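Local coordinates for extracellular solute-binding protein family 1 (Pseudothermotoga lettingae, PDB 5CI5) that binds the sugar alpha-D-tagatopyranose and probably delivers sugars to an ABC transporter as its extracellular solute-binding component, at residues K160-L165 with P289-P294; K176-G181 with Q256-M261; G186-H191 with M386-L391; A216-E221 with E399-A404. One frame throughout, in Å; residues are numbered along the deposited sequence.

Interaction 1. Residues K160-L165 with P289-P294; sequences KTWDEL and PYDAKP
Trp162 lays one face of its indole on Asp291, whose CB stands nearly over the centre of the six-membered ring, 3.6 Å from its centroid: a CH-pi contact. CG of Asp291 is anti to its own N (chi1 172°), which carries the carboxylate on past the CE3 side of the ring, its plane turned only 21° from the indole. The acid finds its partner outside, in a salt bridge from OD2 to Lys224, while Phe199 and Phe228 also meet the indole. At the nitrogen edge a water accepts a hydrogen bond from Trp162 NE1 at 2.9 Å and donates one to Pro289 O, which lies near the ring plane.

Alongside the indole the backbones join in a single beta bridge between Thr161 and Tyr290. Tyr290 N donates to Lys160 O over 3.2 Å, and Trp162 N to Tyr290 O over 3.0 Å. Pro289 CB packs on Leu165 CB at 3.8 Å, the two side chains crossing at about a right angle.

Thr161 is the N-cap of helix 162-172. Its OG1, set between N and the carbonyl carbon (chi1 67°), accepts from Glu164 N, and OE1 of Glu164 takes Lys160 N at 2.8 Å and, weakly, Thr161 N, closing a capping box. Two NH groups at the helix start thus go different ways, Glu164 N to the cap and Trp162 N to Tyr290 O of the loop, so helix start and loop are tied through the backbone as well as through the indole face.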
loop_
_atom_site.group_PDB
_atom_site.type_symbol
_atom_site.label_atom_id
_atom_site.label_comp_id
_atom_site.label_asym_id
_atom_site.label_seq_id
_atom_site.Cartn_x
_atom_site.Cartn_y
_atom_site.Cartn_z
ATOM N N LYS A 160 2.158 -21.476 -4.646
ATOM C CA LYS A 160 0.877 -21.021 -5.171
ATOM C C LYS A 160 -0.218 -21.108 -4.112
ATOM O O LYS A 160 -1.174 -20.344 -4.146
ATOM C CB LYS A 160 0.474 -21.856 -6.386
ATOM C CG LYS A 160 1.425 -21.711 -7.576
ATOM C CD LYS A 160 1.117 -22.764 -8.642
ATOM C CE LYS A 160 2.330 -23.032 -9.552
ATOM N NZ LYS A 160 2.311 -24.392 -10.191
ATOM N N THR A 161 -0.071 -22.040 -3.175
ATOM C CA THR A 161 -1.092 -22.276 -2.173
ATOM C C THR A 161 -0.562 -22.046 -0.776
ATOM O O THR A 161 0.653 -21.989 -0.544
ATOM C CB THR A 161 -1.589 -23.699 -2.220
ATOM O OG1 THR A 161 -0.506 -24.553 -1.822
ATOM C CG2 THR A 161 -2.068 -24.056 -3.640
ATOM N N TRP A 162 -1.475 -21.924 0.169
ATOM C CA TRP A 162 -1.063 -21.815 1.563
ATOM C C TRP A 162 -0.220 -23.007 2.010
ATOM O O TRP A 162 0.742 -22.842 2.770
ATOM C CB TRP A 162 -2.268 -21.695 2.467
ATOM C CG TRP A 162 -2.876 -20.336 2.509
ATOM C CD1 TRP A 162 -2.536 -19.245 1.752
ATOM C CD2 TRP A 162 -3.903 -19.908 3.392
ATOM N NE1 TRP A 162 -3.307 -18.172 2.109
ATOM C CE2 TRP A 162 -4.152 -18.551 3.117
ATOM C CE3 TRP A 162 -4.654 -20.542 4.390
ATOM C CZ2 TRP A 162 -5.111 -17.812 3.811
ATOM C CZ3 TRP A 162 -5.616 -19.790 5.078
ATOM C CH2 TRP A 162 -5.839 -18.461 4.773
ATOM N N ASP A 163 -0.566 -24.203 1.552
ATOM C CA ASP A 163 0.192 -25.378 1.962
ATOM C C ASP A 163 1.632 -25.272 1.445
ATOM O O ASP A 163 2.605 -25.560 2.157
ATOM C CB ASP A 163 -0.449 -26.652 1.448
ATOM C CG ASP A 163 -1.697 -27.041 2.239
ATOM O OD1 ASP A 163 -1.922 -26.485 3.337
ATOM O OD2 ASP A 163 -2.438 -27.908 1.753
ATOM N N GLU A 164 1.768 -24.829 0.203
ATOM C CA GLU A 164 3.093 -24.673 -0.394
ATOM C C GLU A 164 3.863 -23.540 0.284
ATOM O O GLU A 164 5.074 -23.648 0.490
ATOM C CB GLU A 164 2.970 -24.433 -1.899
ATOM C CG GLU A 164 2.492 -25.677 -2.635
ATOM C CD GLU A 164 2.130 -25.423 -4.095
ATOM O OE1 GLU A 164 2.179 -24.268 -4.551
ATOM O OE2 GLU A 164 1.781 -26.402 -4.784
ATOM N N LEU A 165 3.157 -22.482 0.681
ATOM C CA LEU A 165 3.802 -21.345 1.344
ATOM C C LEU A 165 4.400 -21.815 2.650
ATOM O O LEU A 165 5.538 -21.503 2.985
ATOM C CB LEU A 165 2.802 -20.207 1.590
ATOM C CG LEU A 165 3.228 -19.072 2.531
ATOM C CD1 LEU A 165 4.445 -18.411 1.965
ATOM C CD2 LEU A 165 2.085 -18.088 2.677
ATOM N N PRO A 289 0.353 -16.657 -2.440
ATOM C CA PRO A 289 -0.287 -17.946 -2.155
ATOM C C PRO A 289 -1.666 -17.784 -1.509
ATOM O O PRO A 289 -1.872 -16.888 -0.674
ATOM C CB PRO A 289 0.698 -18.611 -1.187
ATOM C CG PRO A 289 2.022 -18.062 -1.610
ATOM C CD PRO A 289 1.751 -16.623 -1.970
ATOM N N TYR A 290 -2.598 -18.650 -1.894
ATOM C CA TYR A 290 -3.971 -18.523 -1.417
ATOM C C TYR A 290 -4.547 -19.891 -1.044
ATOM O O TYR A 290 -3.919 -20.944 -1.257
ATOM C CB TYR A 290 -4.835 -17.800 -2.468
ATOM C CG TYR A 290 -4.982 -18.529 -3.787
ATOM C CD1 TYR A 290 -6.010 -19.435 -3.993
ATOM C CD2 TYR A 290 -4.107 -18.294 -4.826
ATOM C CE1 TYR A 290 -6.150 -20.093 -5.207
ATOM C CE2 TYR A 290 -4.237 -18.946 -6.037
ATOM C CZ TYR A 290 -5.267 -19.843 -6.220
ATOM O OH TYR A 290 -5.404 -20.488 -7.424
ATOM N N ASP A 291 -5.734 -19.845 -0.446
ATOM C CA ASP A 291 -6.457 -20.996 0.064
ATOM C C ASP A 291 -7.635 -21.289 -0.877
ATOM O O ASP A 291 -7.517 -22.111 -1.794
ATOM C CB ASP A 291 -6.927 -20.699 1.494
ATOM C CG ASP A 291 -7.858 -21.755 2.048
ATOM O OD1 ASP A 291 -7.609 -22.953 1.799
ATOM O OD2 ASP A 291 -8.824 -21.384 2.750
ATOM N N ALA A 292 -8.732 -20.557 -0.707
ATOM C CA ALA A 292 -9.942 -20.760 -1.504
ATOM C C ALA A 292 -9.971 -19.986 -2.829
ATOM O O ALA A 292 -10.494 -20.476 -3.838
ATOM C CB ALA A 292 -11.148 -20.377 -0.678
ATOM N N LYS A 293 -9.418 -18.775 -2.820
ATOM C CA LYS A 293 -9.552 -17.826 -3.925
ATOM C C LYS A 293 -8.281 -17.006 -4.044
ATOM O O LYS A 293 -7.761 -16.556 -3.027
ATOM C CB LYS A 293 -10.718 -16.858 -3.693
ATOM C CG LYS A 293 -12.108 -17.474 -3.581
ATOM C CD LYS A 293 -13.192 -16.379 -3.659
ATOM C CE LYS A 293 -14.585 -16.921 -3.339
ATOM N NZ LYS A 293 -14.860 -18.235 -3.993
ATOM N N PRO A 294 -7.822 -16.737 -5.276
ATOM C CA PRO A 294 -6.763 -15.747 -5.470
ATOM C C PRO A 294 -7.157 -14.398 -4.908
ATOM O O PRO A 294 -8.312 -13.985 -5.048
ATOM C CB PRO A 294 -6.614 -15.671 -6.986
ATOM C CG PRO A 294 -7.275 -16.874 -7.516
ATOM C CD PRO A 294 -8.337 -17.243 -6.558
HETATM O O HOH W 1 -2.816 -15.318 1.923
#

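Interaction 2. Residues K176-G181 with Q256-M261; sequences KNRIYG and QNRVAM
A single beta bridge, Tyr180 with Val259, pairs the loop that follows helix 162-172 with the one leaving helix 247-255, just where Asn257, at positive phi, closes a Schellman motif. Tyr180 N donates to Arg258 O at 2.9 Å, and Ala260 N returns a bond of 3.0 Å to Tyr180 O. Beside the bridge, Tyr180 CB lies 4.3 Å from Val259 CG2, and CD1 of Ile179 reaches Asn257 O.

On the Arg178 side of the bridge the two arginines meet. Arg258 bends at chi2 and chi3 (-149° and -63°), which swings its NH2 back onto Arg178 O: a 3.0 Å bond on a carbonyl lone pair, with the acceptor in the guanidinium plane. Over the face of that same group sits NH1 of Arg178, 3.4 Å from Arg258 CZ; the guanidinium planes are stacked, 30° apart with centres 4.4 Å apart.

Two like charges therefore lie close together. The bond from Arg258 NH2 to the Arg178 carbonyl holds the Arg258 guanidinium in place, and together with the stacking of the flat groups it probably offsets part of the repulsion.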
loop_
_atom_site.group_PDB
_atom_site.type_symbol
_atom_site.label_atom_id
_atom_site.label_comp_id
_atom_site.label_asym_id
_atom_site.label_seq_id
_atom_site.Cartn_x
_atom_site.Cartn_y
_atom_site.Cartn_z
ATOM N N LYS A 176 18.184 -19.802 14.136
ATOM C CA LYS A 176 19.486 -19.757 14.817
ATOM C C LYS A 176 20.484 -18.849 14.093
ATOM O O LYS A 176 21.384 -18.302 14.724
ATOM C CB LYS A 176 20.094 -21.158 14.954
ATOM C CG LYS A 176 19.343 -22.110 15.888
ATOM C CD LYS A 176 19.056 -21.507 17.258
ATOM C CE LYS A 176 18.391 -22.532 18.187
ATOM N NZ LYS A 176 17.015 -22.908 17.724
ATOM N N ASN A 177 20.334 -18.689 12.775
ATOM C CA ASN A 177 21.192 -17.781 12.003
ATOM C C ASN A 177 20.444 -16.554 11.516
ATOM O O ASN A 177 20.905 -15.841 10.613
ATOM C CB ASN A 177 21.809 -18.540 10.830
ATOM C CG ASN A 177 22.877 -19.528 11.294
ATOM O OD1 ASN A 177 23.698 -19.202 12.147
ATOM N ND2 ASN A 177 22.836 -20.745 10.776
ATOM N N ARG A 178 19.282 -16.307 12.126
ATOM C CA ARG A 178 18.504 -15.092 11.885
ATOM C C ARG A 178 18.051 -15.053 10.432
ATOM O O ARG A 178 17.973 -13.978 9.816
ATOM C CB ARG A 178 19.292 -13.836 12.255
ATOM C CG ARG A 178 19.762 -13.792 13.714
ATOM C CD ARG A 178 20.587 -12.525 14.003
ATOM N NE ARG A 178 21.647 -12.405 13.013
ATOM C CZ ARG A 178 21.736 -11.467 12.087
ATOM N NH1 ARG A 178 20.858 -10.473 12.025
ATOM N NH2 ARG A 178 22.710 -11.537 11.198
ATOM N N ILE A 179 17.730 -16.241 9.914
ATOM C CA ILE A 179 17.203 -16.418 8.552
ATOM C C ILE A 179 15.734 -16.825 8.639
ATOM O O ILE A 179 15.405 -17.765 9.331
ATOM C CB ILE A 179 17.991 -17.491 7.764
ATOM C CG1 ILE A 179 19.462 -17.064 7.604
ATOM C CG2 ILE A 179 17.349 -17.788 6.406
ATOM C CD1 ILE A 179 19.673 -15.707 6.967
ATOM N N TYR A 180 14.867 -16.132 7.904
ATOM C CA TYR A 180 13.423 -16.324 8.033
ATOM C C TYR A 180 12.765 -16.539 6.689
ATOM O O TYR A 180 13.102 -15.882 5.707
ATOM C CB TYR A 180 12.804 -15.122 8.715
ATOM C CG TYR A 180 13.367 -14.910 10.105
ATOM C CD1 TYR A 180 12.819 -15.549 11.196
ATOM C CD2 TYR A 180 14.485 -14.079 10.305
ATOM C CE1 TYR A 180 13.360 -15.353 12.465
ATOM C CE2 TYR A 180 15.010 -13.887 11.555
ATOM C CZ TYR A 180 14.456 -14.523 12.617
ATOM O OH TYR A 180 15.016 -14.302 13.847
ATOM N N GLY A 181 11.818 -17.468 6.655
ATOM C CA GLY A 181 11.112 -17.777 5.429
ATOM C C GLY A 181 10.022 -16.791 5.001
ATOM O O GLY A 181 9.845 -16.574 3.805
ATOM N N GLN A 256 19.190 -7.949 2.549
ATOM C CA GLN A 256 20.334 -8.542 3.229
ATOM C C GLN A 256 20.323 -10.066 3.174
ATOM O O GLN A 256 21.111 -10.694 3.856
ATOM C CB GLN A 256 20.366 -8.123 4.689
ATOM C CG GLN A 256 20.465 -6.619 4.940
ATOM C CD GLN A 256 20.494 -6.322 6.428
ATOM O OE1 GLN A 256 19.676 -6.845 7.185
ATOM N NE2 GLN A 256 21.448 -5.494 6.859
ATOM N N ASN A 257 19.437 -10.644 2.364
ATOM C CA ASN A 257 19.246 -12.098 2.287
ATOM C C ASN A 257 18.938 -12.750 3.636
ATOM O O ASN A 257 19.403 -13.853 3.927
ATOM C CB ASN A 257 20.484 -12.723 1.633
ATOM C CG ASN A 257 20.779 -12.110 0.284
ATOM O OD1 ASN A 257 19.901 -12.010 -0.569
ATOM N ND2 ASN A 257 22.006 -11.639 0.101
ATOM N N ARG A 258 18.089 -12.096 4.434
ATOM C CA ARG A 258 17.670 -12.651 5.723
ATOM C C ARG A 258 16.189 -12.988 5.784
ATOM O O ARG A 258 15.781 -13.740 6.650
ATOM C CB ARG A 258 17.995 -11.676 6.844
ATOM C CG ARG A 258 19.499 -11.427 6.949
ATOM C CD ARG A 258 19.905 -11.150 8.353
ATOM N NE ARG A 258 19.275 -9.947 8.854
ATOM C CZ ARG A 258 18.321 -9.902 9.776
ATOM N NH1 ARG A 258 17.854 -8.720 10.135
ATOM N NH2 ARG A 258 17.822 -11.001 10.337
ATOM N N VAL A 259 15.390 -12.427 4.881
ATOM C CA VAL A 259 13.949 -12.746 4.834
ATOM C C VAL A 259 13.586 -13.079 3.412
ATOM O O VAL A 259 13.735 -12.253 2.537
ATOM C CB VAL A 259 13.074 -11.584 5.342
ATOM C CG1 VAL A 259 11.553 -11.880 5.126
ATOM C CG2 VAL A 259 13.340 -11.366 6.782
ATOM N N ALA A 260 13.085 -14.294 3.180
ATOM C CA ALA A 260 12.934 -14.796 1.820
ATOM C C ALA A 260 11.638 -14.417 1.151
ATOM O O ALA A 260 11.582 -14.413 -0.076
ATOM C CB ALA A 260 13.075 -16.298 1.805
HETATM N N MSE A 261 10.603 -14.142 1.942
HETATM C CA MSE A 261 9.276 -13.845 1.402
HETATM C C MSE A 261 8.632 -12.792 2.269
HETATM O O MSE A 261 8.789 -12.823 3.480
HETATM C CB MSE A 261 8.372 -15.084 1.370
HETATM C CG MSE A 261 8.784 -16.153 0.404
HETATM SE SE MSE A 261 7.519 -17.623 0.375
HETATM C CE MSE A 261 8.291 -18.746 1.749
#

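Interaction 3. Residues G186-H191 with M386-L391; sequences GTKTEH and MVQRVL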
loop_
_atom_site.group_PDB
_atom_site.type_symbol
_atom_site.label_atom_id
_atom_site.label_comp_id
_atom_site.label_asym_id
_atom_site.label_seq_id
_atom_site.Cartn_x
_atom_site.Cartn_y
_atom_site.Cartn_z
ATOM N N GLY A 186 2.849 -7.445 12.077
ATOM C CA GLY A 186 2.023 -7.400 13.273
ATOM C C GLY A 186 2.163 -6.145 14.105
ATOM O O GLY A 186 1.849 -6.138 15.294
ATOM N N THR A 187 2.636 -5.080 13.474
ATOM C CA THR A 187 2.762 -3.753 14.071
ATOM C C THR A 187 1.415 -3.017 14.099
ATOM O O THR A 187 0.464 -3.397 13.406
ATOM C CB THR A 187 3.782 -2.928 13.254
ATOM O OG1 THR A 187 3.473 -3.075 11.852
ATOM C CG2 THR A 187 5.206 -3.431 13.488
ATOM N N LYS A 188 1.337 -1.942 14.885
ATOM C CA LYS A 188 0.148 -1.087 14.853
ATOM C C LYS A 188 0.235 -0.093 13.688
ATOM O O LYS A 188 0.278 1.136 13.860
ATOM C CB LYS A 188 -0.028 -0.361 16.179
ATOM C CG LYS A 188 -0.398 -1.281 17.350
ATOM C CD LYS A 188 -1.740 -2.018 17.119
ATOM C CE LYS A 188 -2.928 -1.086 16.910
ATOM N NZ LYS A 188 -3.285 -0.326 18.140
ATOM N N THR A 189 0.268 -0.664 12.492
ATOM C CA THR A 189 0.365 0.079 11.247
ATOM C C THR A 189 -0.546 -0.596 10.209
ATOM O O THR A 189 -0.980 -1.750 10.379
ATOM C CB THR A 189 1.801 0.123 10.695
ATOM O OG1 THR A 189 2.185 -1.215 10.348
ATOM C CG2 THR A 189 2.812 0.737 11.680
ATOM N N GLU A 190 -0.831 0.136 9.131
ATOM C CA GLU A 190 -1.717 -0.334 8.086
ATOM C C GLU A 190 -1.234 -1.643 7.475
ATOM O O GLU A 190 -2.052 -2.398 6.989
ATOM C CB GLU A 190 -1.836 0.742 7.002
ATOM C CG GLU A 190 -2.792 0.437 5.883
ATOM C CD GLU A 190 -4.248 0.438 6.275
ATOM O OE1 GLU A 190 -4.579 0.807 7.420
ATOM O OE2 GLU A 190 -5.064 0.055 5.428
ATOM N N HIS A 191 0.080 -1.893 7.480
ATOM C CA HIS A 191 0.615 -3.127 6.894
ATOM C C HIS A 191 -0.067 -4.357 7.511
ATOM O O HIS A 191 -0.294 -5.375 6.852
ATOM C CB HIS A 191 2.132 -3.296 7.104
ATOM C CG HIS A 191 2.964 -2.080 6.843
ATOM N ND1 HIS A 191 3.138 -1.085 7.782
ATOM C CD2 HIS A 191 3.749 -1.743 5.791
ATOM C CE1 HIS A 191 3.967 -0.173 7.304
ATOM N NE2 HIS A 191 4.348 -0.545 6.093
HETATM N N MSE A 386 -6.604 -6.529 16.767
HETATM C CA MSE A 386 -6.982 -7.934 16.701
HETATM C C MSE A 386 -5.741 -8.813 16.499
HETATM O O MSE A 386 -5.469 -9.754 17.282
HETATM C CB MSE A 386 -7.987 -8.128 15.567
HETATM C CG MSE A 386 -8.463 -9.533 15.405
HETATM SE SE MSE A 386 -9.508 -9.734 13.809
HETATM C CE MSE A 386 -8.101 -9.447 12.503
ATOM N N VAL A 387 -4.965 -8.497 15.463
ATOM C CA VAL A 387 -3.791 -9.293 15.147
ATOM C C VAL A 387 -2.784 -9.220 16.290
ATOM O O VAL A 387 -2.230 -10.258 16.710
ATOM C CB VAL A 387 -3.151 -8.824 13.834
ATOM C CG1 VAL A 387 -1.803 -9.510 13.594
ATOM C CG2 VAL A 387 -4.098 -9.092 12.683
ATOM N N GLN A 388 -2.547 -8.022 16.805
ATOM C CA GLN A 388 -1.540 -7.868 17.854
ATOM C C GLN A 388 -1.891 -8.645 19.106
ATOM O O GLN A 388 -1.011 -9.267 19.710
ATOM C CB GLN A 388 -1.343 -6.404 18.264
ATOM C CG GLN A 388 -0.521 -5.606 17.361
ATOM C CD GLN A 388 0.442 -4.681 18.123
ATOM O OE1 GLN A 388 0.131 -4.170 19.218
ATOM N NE2 GLN A 388 1.617 -4.485 17.555
ATOM N N ARG A 389 -3.159 -8.635 19.494
ATOM C CA ARG A 389 -3.569 -9.247 20.754
ATOM C C ARG A 389 -3.398 -10.758 20.655
ATOM O O ARG A 389 -3.083 -11.417 21.635
ATOM C CB ARG A 389 -5.008 -8.852 21.103
ATOM C CG ARG A 389 -5.156 -7.370 21.502
ATOM C CD ARG A 389 -5.367 -7.181 22.999
ATOM N NE ARG A 389 -6.763 -6.958 23.332
ATOM C CZ ARG A 389 -7.279 -7.152 24.542
ATOM N NH1 ARG A 389 -6.513 -7.578 25.543
ATOM N NH2 ARG A 389 -8.561 -6.919 24.749
ATOM N N VAL A 390 -3.588 -11.308 19.464
ATOM C CA VAL A 390 -3.319 -12.723 19.259
ATOM C C VAL A 390 -1.814 -12.992 19.340
ATOM O O VAL A 390 -1.377 -13.924 20.035
ATOM C CB VAL A 390 -3.889 -13.215 17.910
ATOM C CG1 VAL A 390 -3.417 -14.636 17.622
ATOM C CG2 VAL A 390 -5.385 -13.125 17.942
ATOM N N LEU A 391 -1.013 -12.176 18.656
ATOM C CA LEU A 391 0.433 -12.370 18.637
ATOM C C LEU A 391 1.013 -12.278 20.053
ATOM O O LEU A 391 1.946 -12.995 20.384
ATOM C CB LEU A 391 1.105 -11.329 17.736
ATOM C CG LEU A 391 0.817 -11.481 16.248
ATOM C CD1 LEU A 391 1.408 -10.304 15.476
ATOM C CD2 LEU A 391 1.388 -12.780 15.723
#
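Gln388 reaches from helix 376-391 with its amide turned edge-on to the backbone of Gly186, and Lys188 crosses that side chain at about a right angle. NE2 of Gln388 donates to Gly186 O over 2.8 Å with an angle of 161° at the hydrogen. The bond is well aligned at both ends: the donor lies in the carbonyl plane on a lone pair, and the acceptor is only 6° out of the amide plane. A bend at chi2 (-138°) turns the amide toward the glycine carbonyl.

On the other end of the amide, OE1 of Gln388 lies 3.5 Å from both CG and CD of Lys188. These are methylene contacts. The lysine chain, folded at chi2, chi3 and chi4, carries NZ on to a salt bridge with Glu381, about two turns back from Gln388. On the helix either side of Gln388 in sequence, CD1 of Leu391 comes to 3.7 Å from Gly186 CA, and CG1 of Val387 is a looser neighbour at 4.4 Å; Leu391 also packs on Ala233 and Lys234 of helix 220-234.

Lys188 is the centre of an inverse gamma turn. Past it, Thr189 OG1 is hydrogen-bonded to both Thr187 OG1 and His191 ND1, each at 2.7 Å. Glu190, next in the chain, touches the bound tagatose and forms a salt bridge with Arg370. The amide hydrogen bond from Gln388, together with the outside bonds of Lys188 to Glu381 and of Glu190 to Ser380 and Tyr376, thus ties a segment carrying a sugar-contacting glutamate to helix 376-391.

Interaction 4. Residues A216-E221 with E399-A404; sequences AFDSPE and EAIKIA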
loop_
_atom_site.group_PDB
_atom_site.type_symbol
_atom_site.label_atom_id
_atom_site.label_comp_id
_atom_site.label_asym_id
_atom_site.label_seq_id
_atom_site.Cartn_x
_atom_site.Cartn_y
_atom_site.Cartn_z
ATOM N N ALA A 216 -17.909 -8.276 8.121
ATOM C CA ALA A 216 -18.135 -9.572 7.487
ATOM C C ALA A 216 -17.017 -10.559 7.832
ATOM O O ALA A 216 -17.136 -11.749 7.554
ATOM C CB ALA A 216 -18.256 -9.415 5.979
ATOM N N PHE A 217 -15.933 -10.084 8.436
ATOM C CA PHE A 217 -14.764 -10.949 8.653
ATOM C C PHE A 217 -14.893 -11.899 9.841
ATOM O O PHE A 217 -14.068 -12.796 9.962
ATOM C CB PHE A 217 -13.473 -10.120 8.820
ATOM C CG PHE A 217 -13.487 -9.144 9.995
ATOM C CD1 PHE A 217 -13.059 -9.536 11.248
ATOM C CD2 PHE A 217 -13.895 -7.823 9.832
ATOM C CE1 PHE A 217 -13.047 -8.642 12.303
ATOM C CE2 PHE A 217 -13.895 -6.944 10.890
ATOM C CZ PHE A 217 -13.471 -7.356 12.126
ATOM N N ASP A 218 -15.881 -11.716 10.722
ATOM C CA ASP A 218 -16.090 -12.666 11.837
ATOM C C ASP A 218 -16.891 -13.861 11.312
ATOM O O ASP A 218 -18.100 -14.015 11.573
ATOM C CB ASP A 218 -16.800 -12.015 13.034
ATOM C CG ASP A 218 -16.825 -12.930 14.291
ATOM O OD1 ASP A 218 -16.153 -13.982 14.303
ATOM O OD2 ASP A 218 -17.509 -12.601 15.293
ATOM N N SER A 219 -16.185 -14.672 10.528
ATOM C CA SER A 219 -16.721 -15.774 9.766
ATOM C C SER A 219 -15.759 -16.946 9.914
ATOM O O SER A 219 -14.632 -16.774 10.369
ATOM C CB SER A 219 -16.831 -15.400 8.302
ATOM O OG SER A 219 -15.498 -15.211 7.766
ATOM N N PRO A 220 -16.178 -18.146 9.502
ATOM C CA PRO A 220 -15.209 -19.253 9.541
ATOM C C PRO A 220 -13.960 -18.964 8.695
ATOM O O PRO A 220 -12.823 -19.262 9.132
ATOM C CB PRO A 220 -16.020 -20.431 8.998
ATOM C CG PRO A 220 -17.418 -20.098 9.436
ATOM C CD PRO A 220 -17.543 -18.620 9.231
ATOM N N GLU A 221 -14.166 -18.355 7.524
ATOM C CA GLU A 221 -13.070 -17.934 6.646
ATOM C C GLU A 221 -12.141 -16.940 7.349
ATOM O O GLU A 221 -10.911 -17.076 7.297
ATOM C CB GLU A 221 -13.614 -17.297 5.348
ATOM C CG GLU A 221 -14.468 -18.199 4.497
ATOM C CD GLU A 221 -15.955 -18.030 4.784
ATOM O OE1 GLU A 221 -16.300 -17.776 5.956
ATOM O OE2 GLU A 221 -16.770 -18.160 3.836
ATOM N N GLU A 399 -11.587 -15.048 20.423
ATOM C CA GLU A 399 -11.904 -13.888 21.256
ATOM C C GLU A 399 -11.590 -12.573 20.523
ATOM O O GLU A 399 -12.347 -11.599 20.592
ATOM C CB GLU A 399 -11.129 -13.955 22.574
ATOM C CG GLU A 399 -11.522 -15.095 23.492
ATOM C CD GLU A 399 -10.501 -15.373 24.617
ATOM O OE1 GLU A 399 -9.309 -14.990 24.510
ATOM O OE2 GLU A 399 -10.899 -16.005 25.620
ATOM N N ALA A 400 -10.474 -12.546 19.814
ATOM C CA ALA A 400 -10.001 -11.301 19.199
ATOM C C ALA A 400 -10.915 -10.880 18.054
ATOM O O ALA A 400 -11.216 -9.694 17.885
ATOM C CB ALA A 400 -8.574 -11.470 18.713
ATOM N N ILE A 401 -11.300 -11.840 17.225
ATOM C CA ILE A 401 -12.097 -11.562 16.042
ATOM C C ILE A 401 -13.536 -11.164 16.434
ATOM O O ILE A 401 -14.128 -10.295 15.796
ATOM C CB ILE A 401 -12.059 -12.790 15.071
ATOM C CG1 ILE A 401 -12.429 -12.386 13.637
ATOM C CG2 ILE A 401 -12.930 -13.927 15.590
ATOM C CD1 ILE A 401 -12.100 -13.469 12.593
ATOM N N LYS A 402 -14.072 -11.749 17.511
ATOM C CA LYS A 402 -15.352 -11.313 18.062
ATOM C C LYS A 402 -15.353 -9.838 18.440
ATOM O O LYS A 402 -16.254 -9.082 18.021
ATOM C CB LYS A 402 -15.719 -12.164 19.281
ATOM C CG LYS A 402 -17.011 -11.700 19.976
ATOM C CD LYS A 402 -17.238 -12.470 21.265
ATOM C CE LYS A 402 -18.460 -11.969 22.021
ATOM N NZ LYS A 402 -18.298 -10.600 22.606
ATOM N N ILE A 403 -14.358 -9.432 19.228
ATOM C CA ILE A 403 -14.239 -8.051 19.692
ATOM C C ILE A 403 -14.052 -7.082 18.537
ATOM O O ILE A 403 -14.717 -6.046 18.460
ATOM C CB ILE A 403 -13.077 -7.916 20.683
ATOM C CG1 ILE A 403 -13.469 -8.604 21.995
ATOM C CG2 ILE A 403 -12.738 -6.432 20.921
ATOM C CD1 ILE A 403 -12.339 -8.747 22.961
ATOM N N ALA A 404 -13.151 -7.420 17.620
ATOM C CA ALA A 404 -12.893 -6.547 16.491
ATOM C C ALA A 404 -14.142 -6.306 15.659
ATOM O O ALA A 404 -14.432 -5.180 15.262
ATOM C CB ALA A 404 -11.770 -7.138 15.614
HETATM O O HOH W 2 -18.543 -10.297 16.457
#
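This is a mainly apolar loop-to-helix contact, in which the turn just ahead of helix 220-234 sets Phe217 and Asp218 against helix 397-413. The Phe217 ring presents its edge to that helix. CD1 lies 3.8 Å from CG1 of Ile401, and CE1 reaches CB of Ala404, one turn further on, at 3.9 Å; CZ comes close to the Ala404 carbonyl carbon. Phe217 and Ile401 run past each other in opposite directions. Ile401 holds CG1 anti to its N (chi1 -159°), extending CD1 to 3.4 Å from Phe217 O, while its other branch, CG2, meets OD1 of Asp218 at 3.5 Å.

Asp218, the centre of an inverse gamma turn, adds the polar part. No direct hydrogen bond spans the two segments; instead one water donates both of its protons, to Asp218 OD2 at 2.8 Å and to Lys402 O at 3.0 Å. The carboxylate is thus linked to a backbone carbonyl of the helix, not to the lysine ammonium group: Lys402 NZ forms its salt bridge with Glu406. Next along, Ser219 is the N-cap of helix 220-234, its OG bonded to Gly222 N, so the residues touching helix 397-413 immediately precede the start of another helix.

Several helices converge on Phe217. Tyr196 and Leu200 of helix 190-202 and Ile383 of helix 376-391 also pack on its side chain, as do Ala405 and Val408 further along helix 397-413. Ile401 likewise touches Tyr196 and Met386, so the phenylalanine and isoleucine lie together where helices 190-202, 376-391 and 397-413 meet.

Overall arrangement
Interactions 3 and 4 are direct neighbours, their centres 14 Å apart: Met386 and Val390, from helix 376-391, pack on Ala400 of helix 397-413, with Val390 CG2 3.7 Å from Ala400 CB. Interactions 1 and 2 also touch, through Leu165 CD1 and Met261 SE at 3.5 Å, and interaction 2 is nested within the loop closed by interaction 1. Interactions 2 and 4 lie farthest apart, centres about 31 Å. Interaction 3 is the one that includes a pocket residue, Glu190, which touches the tagatose; the Thr187 side chain is about 11 Å from the sugar. Helix 190-202, which leads on from interaction 3, also packs on Trp162 of interaction 1 and Phe217 of interaction 4.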